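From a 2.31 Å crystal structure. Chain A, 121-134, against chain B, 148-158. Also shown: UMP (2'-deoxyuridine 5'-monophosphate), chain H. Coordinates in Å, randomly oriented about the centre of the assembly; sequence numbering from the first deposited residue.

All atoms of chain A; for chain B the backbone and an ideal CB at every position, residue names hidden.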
ATOM      1  N   LEU A 121      -8.480   6.996 -31.356  1.00 29.01           N
ATOM      2  CA  LEU A 121      -7.537   5.882 -31.356  1.00 27.55           C
ATOM      3  C   LEU A 121      -6.105   6.347 -31.244  1.00 27.13           C
ATOM      4  O   LEU A 121      -5.749   7.390 -31.764  1.00 31.91           O
ATOM      5  CB  LEU A 121      -7.664   5.097 -32.655  1.00 26.16           C
ATOM      6  CG  LEU A 121      -9.017   4.464 -32.907  1.00 30.52           C
ATOM      7  CD1 LEU A 121      -8.982   3.723 -34.227  1.00 29.12           C
ATOM      8  CD2 LEU A 121      -9.387   3.534 -31.746  1.00 25.19           C
ATOM      9  N   VAL A 122      -5.278   5.552 -30.584  1.00 29.60           N
ATOM     10  CA  VAL A 122      -3.839   5.765 -30.607  1.00 24.76           C
ATOM     11  C   VAL A 122      -3.245   5.018 -31.798  1.00 29.65           C
ATOM     12  O   VAL A 122      -3.380   3.802 -31.912  1.00 32.83           O
ATOM     13  CB  VAL A 122      -3.171   5.257 -29.306  1.00 28.54           C
ATOM     14  CG1 VAL A 122      -1.636   5.372 -29.391  1.00 23.43           C
ATOM     15  CG2 VAL A 122      -3.710   6.021 -28.103  1.00 25.70           C
ATOM     16  N   PHE A 123      -2.581   5.737 -32.689  1.00 31.40           N
ATOM     17  CA  PHE A 123      -1.946   5.086 -33.831  1.00 33.53           C
ATOM     18  C   PHE A 123      -0.529   4.723 -33.466  1.00 34.64           C
ATOM     19  O   PHE A 123       0.121   5.438 -32.701  1.00 36.45           O
ATOM     20  CB  PHE A 123      -1.937   6.002 -35.052  1.00 35.63           C
ATOM     21  CG  PHE A 123      -3.218   5.979 -35.837  1.00 34.59           C
ATOM     22  CD1 PHE A 123      -4.382   5.501 -35.270  1.00 31.73           C
ATOM     23  CD2 PHE A 123      -3.252   6.438 -37.148  1.00 34.07           C
ATOM     24  CE1 PHE A 123      -5.565   5.475 -35.988  1.00 31.26           C
ATOM     25  CE2 PHE A 123      -4.428   6.424 -37.878  1.00 33.35           C
ATOM     26  CZ  PHE A 123      -5.588   5.944 -37.299  1.00 36.47           C
ATOM     27  N   VAL A 124      -0.059   3.603 -33.995  1.00 31.80           N
ATOM     28  CA  VAL A 124       1.334   3.214 -33.823  1.00 36.19           C
ATOM     29  C   VAL A 124       2.055   3.287 -35.165  1.00 38.24           C
ATOM     30  O   VAL A 124       1.455   3.652 -36.181  1.00 33.78           O
ATOM     31  CB  VAL A 124       1.465   1.796 -33.252  1.00 35.82           C
ATOM     32  CG1 VAL A 124       0.899   1.754 -31.857  1.00 33.92           C
ATOM     33  CG2 VAL A 124       0.787   0.781 -34.175  1.00 31.44           C
ATOM     34  N   ASP A 125       3.332   2.950 -35.196  1.00 40.51           N
ATOM     35  CA  ASP A 125       4.075   3.023 -36.433  1.00 41.93           C
ATOM     36  C   ASP A 125       3.989   1.773 -37.284  1.00 46.80           C
ATOM     37  O   ASP A 125       4.965   1.106 -37.535  1.00 49.42           O
ATOM     38  CB  ASP A 125       5.518   3.388 -36.146  1.00 51.67           C
ATOM     39  CG  ASP A 125       6.318   3.686 -37.396  1.00 69.42           C
ATOM     40  OD1 ASP A 125       5.846   4.355 -38.322  1.00 63.08           O
ATOM     41  OD2 ASP A 125       7.458   3.244 -37.441  1.00 76.15           O
ATOM     42  N   ASN A 126       2.780   1.454 -37.686  1.00 42.50           N
ATOM     43  CA  ASN A 126       2.485   0.507 -38.700  1.00 40.33           C
ATOM     44  C   ASN A 126       1.145   0.858 -39.268  1.00 39.35           C
ATOM     45  O   ASN A 126       0.191   0.929 -38.565  1.00 37.91           O
ATOM     46  CB  ASN A 126       2.432  -0.856 -38.081  1.00 39.34           C
ATOM     47  CG  ASN A 126       2.217  -1.915 -39.065  1.00 42.17           C
ATOM     48  OD1 ASN A 126       1.144  -2.099 -39.547  1.00 39.69           O
ATOM     49  ND2 ASN A 126       3.242  -2.632 -39.359  1.00 35.47           N
ATOM     50  N   GLU A 127       1.065   1.030 -40.560  1.00 37.84           N
ATOM     51  CA  GLU A 127      -0.175   1.394 -41.206  1.00 40.35           C
ATOM     52  C   GLU A 127      -1.276   0.358 -41.138  1.00 35.21           C
ATOM     53  O   GLU A 127      -2.426   0.687 -41.101  1.00 34.42           O
ATOM     54  CB  GLU A 127       0.074   1.848 -42.635  1.00 48.60           C
ATOM     55  CG  GLU A 127       0.041   3.339 -42.787  1.00 55.46           C
ATOM     56  CD  GLU A 127       0.606   3.817 -44.089  1.00 66.00           C
ATOM     57  OE1 GLU A 127       0.462   3.124 -45.096  1.00 67.75           O
ATOM     58  OE2 GLU A 127       1.198   4.898 -44.111  1.00 70.51           O
ATOM     59  N   LYS A 128      -0.883  -0.891 -41.205  1.00 31.50           N
ATOM     60  CA  LYS A 128      -1.817  -2.007 -41.216  1.00 32.57           C
ATOM     61  C   LYS A 128      -2.521  -2.124 -39.874  1.00 32.80           C
ATOM     62  O   LYS A 128      -3.750  -2.258 -39.814  1.00 33.34           O
ATOM     63  CB  LYS A 128      -1.109  -3.322 -41.529  1.00 37.40           C
ATOM     64  CG  LYS A 128      -0.490  -3.381 -42.910  1.00 48.47           C
ATOM     65  CD  LYS A 128       0.411  -4.611 -43.033  1.00 55.78           C
ATOM     66  CE  LYS A 128       0.971  -4.757 -44.442  1.00 58.55           C
ATOM     67  NZ  LYS A 128      -0.144  -4.877 -45.423  1.00 65.31           N
ATOM     68  N   VAL A 129      -1.741  -2.085 -38.799  1.00 31.42           N
ATOM     69  CA  VAL A 129      -2.310  -2.166 -37.455  1.00 32.00           C
ATOM     70  C   VAL A 129      -3.323  -1.043 -37.264  1.00 27.27           C
ATOM     71  O   VAL A 129      -4.421  -1.273 -36.799  1.00 26.71           O
ATOM     72  CB  VAL A 129      -1.229  -2.099 -36.360  1.00 29.47           C
ATOM     73  CG1 VAL A 129      -1.866  -2.160 -34.986  1.00 29.99           C
ATOM     74  CG2 VAL A 129      -0.234  -3.232 -36.536  1.00 28.89           C
ATOM     75  N   ASN A 130      -2.955   0.166 -37.669  1.00 28.19           N
ATOM     76  CA  ASN A 130      -3.829   1.313 -37.509  1.00 27.86           C
ATOM     77  C   ASN A 130      -5.141   1.147 -38.280  1.00 31.48           C
ATOM     78  O   ASN A 130      -6.227   1.517 -37.791  1.00 27.21           O
ATOM     79  CB  ASN A 130      -3.114   2.591 -37.934  1.00 31.26           C
ATOM     80  CG  ASN A 130      -1.941   2.940 -37.027  1.00 32.57           C
ATOM     81  OD1 ASN A 130      -1.066   3.721 -37.405  1.00 35.15           O
ATOM     82  ND2 ASN A 130      -1.917   2.369 -35.833  1.00 28.90           N
ATOM     83  N   ALA A 131      -5.039   0.575 -39.477  1.00 28.20           N
ATOM     84  CA  ALA A 131      -6.225   0.292 -40.281  1.00 33.53           C
ATOM     85  C   ALA A 131      -7.160  -0.663 -39.547  1.00 28.88           C
ATOM     86  O   ALA A 131      -8.377  -0.438 -39.494  1.00 29.59           O
ATOM     87  CB  ALA A 131      -5.845  -0.267 -41.691  1.00 32.90           C
ATOM     88  N   MET A 132      -6.601  -1.728 -38.978  1.00 28.46           N
ATOM     89  CA  MET A 132      -7.411  -2.629 -38.156  1.00 28.38           C
ATOM     90  C   MET A 132      -8.066  -1.913 -36.951  1.00 30.59           C
ATOM     91  O   MET A 132      -9.232  -2.180 -36.617  1.00 32.18           O
ATOM     92  CB  MET A 132      -6.603  -3.840 -37.697  1.00 28.31           C
ATOM     93  CG  MET A 132      -5.999  -4.628 -38.852  1.00 33.59           C
ATOM     94  SD  MET A 132      -7.142  -4.916 -40.239  1.00 39.84           S
ATOM     95  CE  MET A 132      -6.423  -6.423 -40.902  1.00 38.78           C
ATOM     96  N   SER A 133      -7.354  -0.994 -36.309  1.00 25.19           N
ATOM     97  CA  SER A 133      -7.966  -0.308 -35.167  1.00 29.26           C
ATOM     98  C   SER A 133      -9.184   0.470 -35.613  1.00 27.43           C
ATOM     99  O   SER A 133     -10.211   0.456 -34.936  1.00 29.06           O
ATOM    100  CB  SER A 133      -6.990   0.627 -34.449  1.00 26.29           C
ATOM    101  OG  SER A 133      -5.943  -0.120 -33.887  1.00 30.21           O
ATOM    102  N   VAL A 134      -9.066   1.143 -36.754  1.00 26.72           N
ATOM    103  CA  VAL A 134     -10.197   1.877 -37.326  1.00 26.15           C
ATOM    104  C   VAL A 134     -11.357   0.947 -37.699  1.00 29.03           C
ATOM    105  O   VAL A 134     -12.512   1.257 -37.418  1.00 27.95           O
ATOM    106  CB  VAL A 134      -9.773   2.718 -38.540  1.00 32.79           C
ATOM    107  CG1 VAL A 134     -10.971   3.537 -39.087  1.00 25.29           C
ATOM    108  CG2 VAL A 134      -8.606   3.645 -38.138  1.00 29.12           C
TER
ATOM    109  N   UNK B 148       3.020 -10.957 -40.124  1.00 38.93           N
ATOM    110  CA  UNK B 148       4.097 -11.173 -39.179  1.00 43.75           C
ATOM    111  C   UNK B 148       4.468  -9.911 -38.397  1.00 41.50           C
ATOM    112  O   UNK B 148       5.644  -9.654 -38.137  1.00 41.17           O
ATOM    113  CB  UNK B 148       5.327 -11.702 -39.919  1.00 43.75           C
ATOM    114  N   UNK B 149       3.465  -9.108 -38.060  1.00 34.35           N
ATOM    115  CA  UNK B 149       3.684  -7.889 -37.309  1.00 33.82           C
ATOM    116  C   UNK B 149       4.039  -8.316 -35.887  1.00 33.42           C
ATOM    117  O   UNK B 149       3.533  -9.324 -35.401  1.00 34.59           O
ATOM    118  CB  UNK B 149       2.461  -6.971 -37.343  1.00 33.82           C
ATOM    119  N   UNK B 150       4.937  -7.581 -35.239  1.00 33.60           N
ATOM    120  CA  UNK B 150       5.303  -7.878 -33.851  1.00 31.37           C
ATOM    121  C   UNK B 150       4.142  -7.698 -32.861  1.00 32.97           C
ATOM    122  O   UNK B 150       3.272  -6.849 -33.048  1.00 29.99           O
ATOM    123  CB  UNK B 150       6.470  -6.983 -33.430  1.00 31.37           C
ATOM    124  N   UNK B 151       4.137  -8.523 -31.818  1.00 33.18           N
ATOM    125  CA  UNK B 151       3.154  -8.439 -30.738  1.00 33.86           C
ATOM    126  C   UNK B 151       2.900  -7.012 -30.229  1.00 34.77           C
ATOM    127  O   UNK B 151       1.747  -6.606 -30.063  1.00 32.97           O
ATOM    128  CB  UNK B 151       3.616  -9.313 -29.570  1.00 33.86           C
ATOM    129  N   UNK B 152       3.971  -6.254 -30.020  1.00 32.95           N
ATOM    130  CA  UNK B 152       3.889  -4.911 -29.443  1.00 34.18           C
ATOM    131  C   UNK B 152       3.080  -3.940 -30.281  1.00 36.17           C
ATOM    132  O   UNK B 152       2.472  -3.003 -29.740  1.00 35.52           O
ATOM    133  CB  UNK B 152       5.297  -4.347 -29.244  1.00 34.18           C
ATOM    134  N   UNK B 153       3.090  -4.147 -31.598  1.00 29.60           N
ATOM    135  CA  UNK B 153       2.284  -3.340 -32.485  1.00 30.36           C
ATOM    136  C   UNK B 153       0.881  -3.940 -32.622  1.00 28.96           C
ATOM    137  O   UNK B 153      -0.111  -3.225 -32.562  1.00 29.50           O
ATOM    138  CB  UNK B 153       2.958  -3.218 -33.853  1.00 30.36           C
ATOM    139  N   UNK B 154       0.805  -5.252 -32.797  1.00 28.00           N
ATOM    140  CA  UNK B 154      -0.470  -5.888 -33.118  1.00 32.15           C
ATOM    141  C   UNK B 154      -1.494  -5.759 -31.981  1.00 27.63           C
ATOM    142  O   UNK B 154      -2.689  -5.596 -32.233  1.00 29.81           O
ATOM    143  CB  UNK B 154      -0.242  -7.366 -33.442  1.00 32.15           C
ATOM    144  N   UNK B 155      -1.013  -5.804 -30.743  1.00 27.26           N
ATOM    145  CA  UNK B 155      -1.875  -5.777 -29.567  1.00 28.83           C
ATOM    146  C   UNK B 155      -2.822  -4.578 -29.593  1.00 27.23           C
ATOM    147  O   UNK B 155      -3.869  -4.596 -28.968  1.00 30.48           O
ATOM    148  CB  UNK B 155      -1.028  -5.748 -28.293  1.00 28.83           C
ATOM    149  N   UNK B 156      -2.443  -3.542 -30.327  1.00 25.96           N
ATOM    150  CA  UNK B 156      -3.254  -2.347 -30.463  1.00 28.30           C
ATOM    151  C   UNK B 156      -4.585  -2.596 -31.173  1.00 30.75           C
ATOM    152  O   UNK B 156      -5.543  -1.847 -30.968  1.00 29.36           O
ATOM    153  CB  UNK B 156      -2.462  -1.278 -31.219  1.00 28.30           C
ATOM    154  N   UNK B 157      -4.647  -3.660 -31.976  1.00 27.01           N
ATOM    155  CA  UNK B 157      -5.881  -4.015 -32.679  1.00 29.76           C
ATOM    156  C   UNK B 157      -6.638  -5.111 -31.947  1.00 29.49           C
ATOM    157  O   UNK B 157      -7.572  -5.693 -32.482  1.00 28.26           O
ATOM    158  CB  UNK B 157      -5.571  -4.462 -34.109  1.00 29.76           C
ATOM    159  N   UNK B 158      -6.220  -5.402 -30.724  1.00 26.87           N
ATOM    160  CA  UNK B 158      -6.849  -6.456 -29.947  1.00 25.93           C
ATOM    161  C   UNK B 158      -8.124  -5.934 -29.281  1.00 29.22           C
ATOM    162  O   UNK B 158      -8.132  -4.827 -28.754  1.00 29.37           O
ATOM    163  CB  UNK B 158      -5.878  -7.000 -28.898  1.00 25.93           C
TER
HETATM  164  N1  UMP H 304       2.304  -5.706 -17.958  1.00 38.04           N
HETATM  165  C2  UMP H 304       2.850  -4.462 -17.720  1.00 37.28           C
HETATM  166  N3  UMP H 304       3.870  -3.997 -18.518  1.00 38.61           N
HETATM  167  C4  UMP H 304       4.344  -4.773 -19.558  1.00 37.68           C
HETATM  168  C5  UMP H 304       3.789  -6.030 -19.793  1.00 36.37           C
HETATM  169  C6  UMP H 304       2.756  -6.489 -18.987  1.00 33.16           C
HETATM  170  O2  UMP H 304       2.415  -3.778 -16.793  1.00 33.07           O
HETATM  171  O4  UMP H 304       5.251  -4.345 -20.267  1.00 33.33           O
HETATM  172  C1' UMP H 304       1.202  -6.148 -17.094  1.00 32.78           C
HETATM  173  C2' UMP H 304      -0.053  -5.363 -17.495  1.00 31.77           C
HETATM  174  C3' UMP H 304      -1.133  -6.414 -17.647  1.00 30.68           C
HETATM  175  C4' UMP H 304      -0.352  -7.698 -17.876  1.00 34.22           C
HETATM  176  O3' UMP H 304      -1.892  -6.523 -16.461  1.00 28.53           O
HETATM  177  O4' UMP H 304       0.946  -7.513 -17.333  1.00 34.66           O
HETATM  178  C5' UMP H 304      -0.258  -8.028 -19.364  1.00 35.94           C
HETATM  179  O5' UMP H 304       0.063  -6.853 -20.084  1.00 37.53           O
HETATM  180  P   UMP H 304       0.327  -6.875 -21.686  1.00 38.83           P
HETATM  181  OP1 UMP H 304      -0.877  -7.505 -22.329  1.00 37.01           O
HETATM  182  OP2 UMP H 304       1.593  -7.634 -22.022  1.00 36.77           O
HETATM  183  OP3 UMP H 304       0.523  -5.472 -22.146  1.00 39.99           O

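Position 148 has positive phi, and no atom of chain A lies within 5.5 Å of its ideal CB. Glycine, asparagine or aspartate tolerate such a backbone best. The residue is N148(B), the first to leave helical angles after a helix.

Position 149 points toward chain A. Its ideal CB lies 4.7 Å from V129(A) CG2 and 4.8 Å from N126(A) ND2. A methyl and an amide are both on offer, so an aliphatic or a medium polar side chain would suit. It is I149(B). Its CG2 packs 3.8 Å from V129(A) CG2, and its CD1 comes 3.2 Å from N126(A) ND2, a tight contact. The OD1 of N126(A) is engaged at its own helix start, where it accepts from V129(A) N at 3.0 Å.

Positions 150, 151 and 152 have no atom of chain A near their CB atoms. Position 150 is an N-cap, where serine, threonine, aspartate or asparagine are common, yet the residue is K150(B). Its backbone serves the turn: the backbone N of position 154 donates to K150(B) O at 2.9 Å. The next two, in open space as far as chain A goes, could be many polar residues; they are N151(B) and D152(B).

Position 153 points toward chain A, with V129(A) CG2 4.2 Å and V124(A) CG2 4.6 Å from the ideal CB. Leucine, isoleucine or methionine would suit a place beside these two valine methyls. L153(B) brings CD2 to 4.3 Å from V124(A) CG2 and CD1 to 4.0 Å from N126(A) CB.

Position 154 points away, although its backbone runs close to V129(A). Chain A sets little demand on the side chain. A154(B) has its CA 4.3 Å from V129(A) CG2.

Position 155 also points away, and chain A offers it nothing. The nucleotide phosphate on that side favours a long basic residue. K155(B) makes a weak hydrogen bond from NZ to UMP OP3, 3.3 Å.

Position 156 points toward chain A. Its ideal CB is 3.9 Å from V129(A) CG1 and 4.6 Å from V124(A) CG1. A large apolar or aromatic side chain could cover these methyls. In Y156(B), V124(A) CG1 sits over one ring face, 3.6 Å from the ring centroid, a CH-pi contact. The ring's CE2 reaches 4.2 Å from V122(A) CG1.

Position 157 faces the helix closely, its ideal CB 3.8 Å from M132(A) CB and 4.3 Å from V129(A) O. A small residue such as alanine, serine or glycine is the natural choice. A157(B) rests its methyl there.

Position 158 is out of reach, so chain A does not select. It is M158(B).

Chain B, residues 148-158: NIKNDLAKYAM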
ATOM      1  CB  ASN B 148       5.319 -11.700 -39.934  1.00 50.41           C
ATOM      2  CG  ASN B 148       5.405 -13.215 -39.903  1.00 60.75           C
ATOM      3  OD1 ASN B 148       4.709 -13.911 -40.653  1.00 57.14           O
ATOM      4  ND2 ASN B 148       6.261 -13.735 -39.022  1.00 60.48           N
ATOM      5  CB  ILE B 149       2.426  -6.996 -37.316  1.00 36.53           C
ATOM      6  CG1 ILE B 149       2.100  -6.551 -38.742  1.00 39.57           C
ATOM      7  CG2 ILE B 149       2.596  -5.783 -36.429  1.00 31.86           C
ATOM      8  CD1 ILE B 149       3.228  -5.870 -39.398  1.00 41.53           C
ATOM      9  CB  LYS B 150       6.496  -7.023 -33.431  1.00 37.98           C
ATOM     10  CG  LYS B 150       7.779  -7.424 -34.149  1.00 38.18           C
ATOM     11  CD  LYS B 150       8.954  -6.565 -33.757  1.00 38.69           C
ATOM     12  CE  LYS B 150      10.236  -7.086 -34.421  1.00 37.91           C
ATOM     13  NZ  LYS B 150      11.346  -6.097 -34.354  1.00 36.88           N
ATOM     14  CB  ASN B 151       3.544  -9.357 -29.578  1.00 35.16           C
ATOM     15  CG  ASN B 151       3.558 -10.823 -29.975  1.00 34.21           C
ATOM     16  OD1 ASN B 151       3.154 -11.174 -31.078  1.00 36.12           O
ATOM     17  ND2 ASN B 151       4.030 -11.681 -29.080  1.00 35.74           N
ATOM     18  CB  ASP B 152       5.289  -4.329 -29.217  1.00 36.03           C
ATOM     19  CG  ASP B 152       5.942  -4.846 -27.935  1.00 48.76           C
ATOM     20  OD1 ASP B 152       5.392  -5.794 -27.314  1.00 43.11           O
ATOM     21  OD2 ASP B 152       7.006  -4.292 -27.548  1.00 54.77           O
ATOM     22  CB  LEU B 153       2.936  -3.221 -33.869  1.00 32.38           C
ATOM     23  CG  LEU B 153       4.369  -2.705 -33.928  1.00 40.01           C
ATOM     24  CD1 LEU B 153       4.855  -2.621 -35.380  1.00 35.97           C
ATOM     25  CD2 LEU B 153       4.452  -1.357 -33.252  1.00 28.12           C
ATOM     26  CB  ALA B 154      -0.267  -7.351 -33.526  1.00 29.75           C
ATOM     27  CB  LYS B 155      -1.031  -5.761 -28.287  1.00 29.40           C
ATOM     28  CG  LYS B 155      -0.198  -4.494 -28.103  1.00 29.71           C
ATOM     29  CD  LYS B 155       0.851  -4.679 -27.019  1.00 35.61           C
ATOM     30  CE  LYS B 155       0.373  -4.134 -25.642  1.00 39.80           C
ATOM     31  NZ  LYS B 155      -0.846  -4.807 -25.095  1.00 39.02           N
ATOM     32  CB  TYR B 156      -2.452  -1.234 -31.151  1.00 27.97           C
ATOM     33  CG  TYR B 156      -1.550  -0.566 -30.162  1.00 30.42           C
ATOM     34  CD1 TYR B 156      -0.381  -1.197 -29.726  1.00 33.36           C
ATOM     35  CD2 TYR B 156      -1.893   0.658 -29.596  1.00 31.78           C
ATOM     36  CE1 TYR B 156       0.453  -0.600 -28.783  1.00 28.23           C
ATOM     37  CE2 TYR B 156      -1.066   1.267 -28.649  1.00 30.39           C
ATOM     38  CZ  TYR B 156       0.101   0.623 -28.244  1.00 31.10           C
ATOM     39  OH  TYR B 156       0.914   1.208 -27.295  1.00 34.14           O
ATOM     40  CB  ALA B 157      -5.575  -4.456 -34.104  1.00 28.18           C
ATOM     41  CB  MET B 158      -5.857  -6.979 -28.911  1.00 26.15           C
ATOM     42  CG  MET B 158      -6.425  -7.914 -27.879  1.00 32.19           C
ATOM     43  SD  MET B 158      -5.126  -8.666 -26.878  1.00 37.44           S
ATOM     44  CE  MET B 158      -4.292  -7.238 -26.181  1.00 39.28           C
TER
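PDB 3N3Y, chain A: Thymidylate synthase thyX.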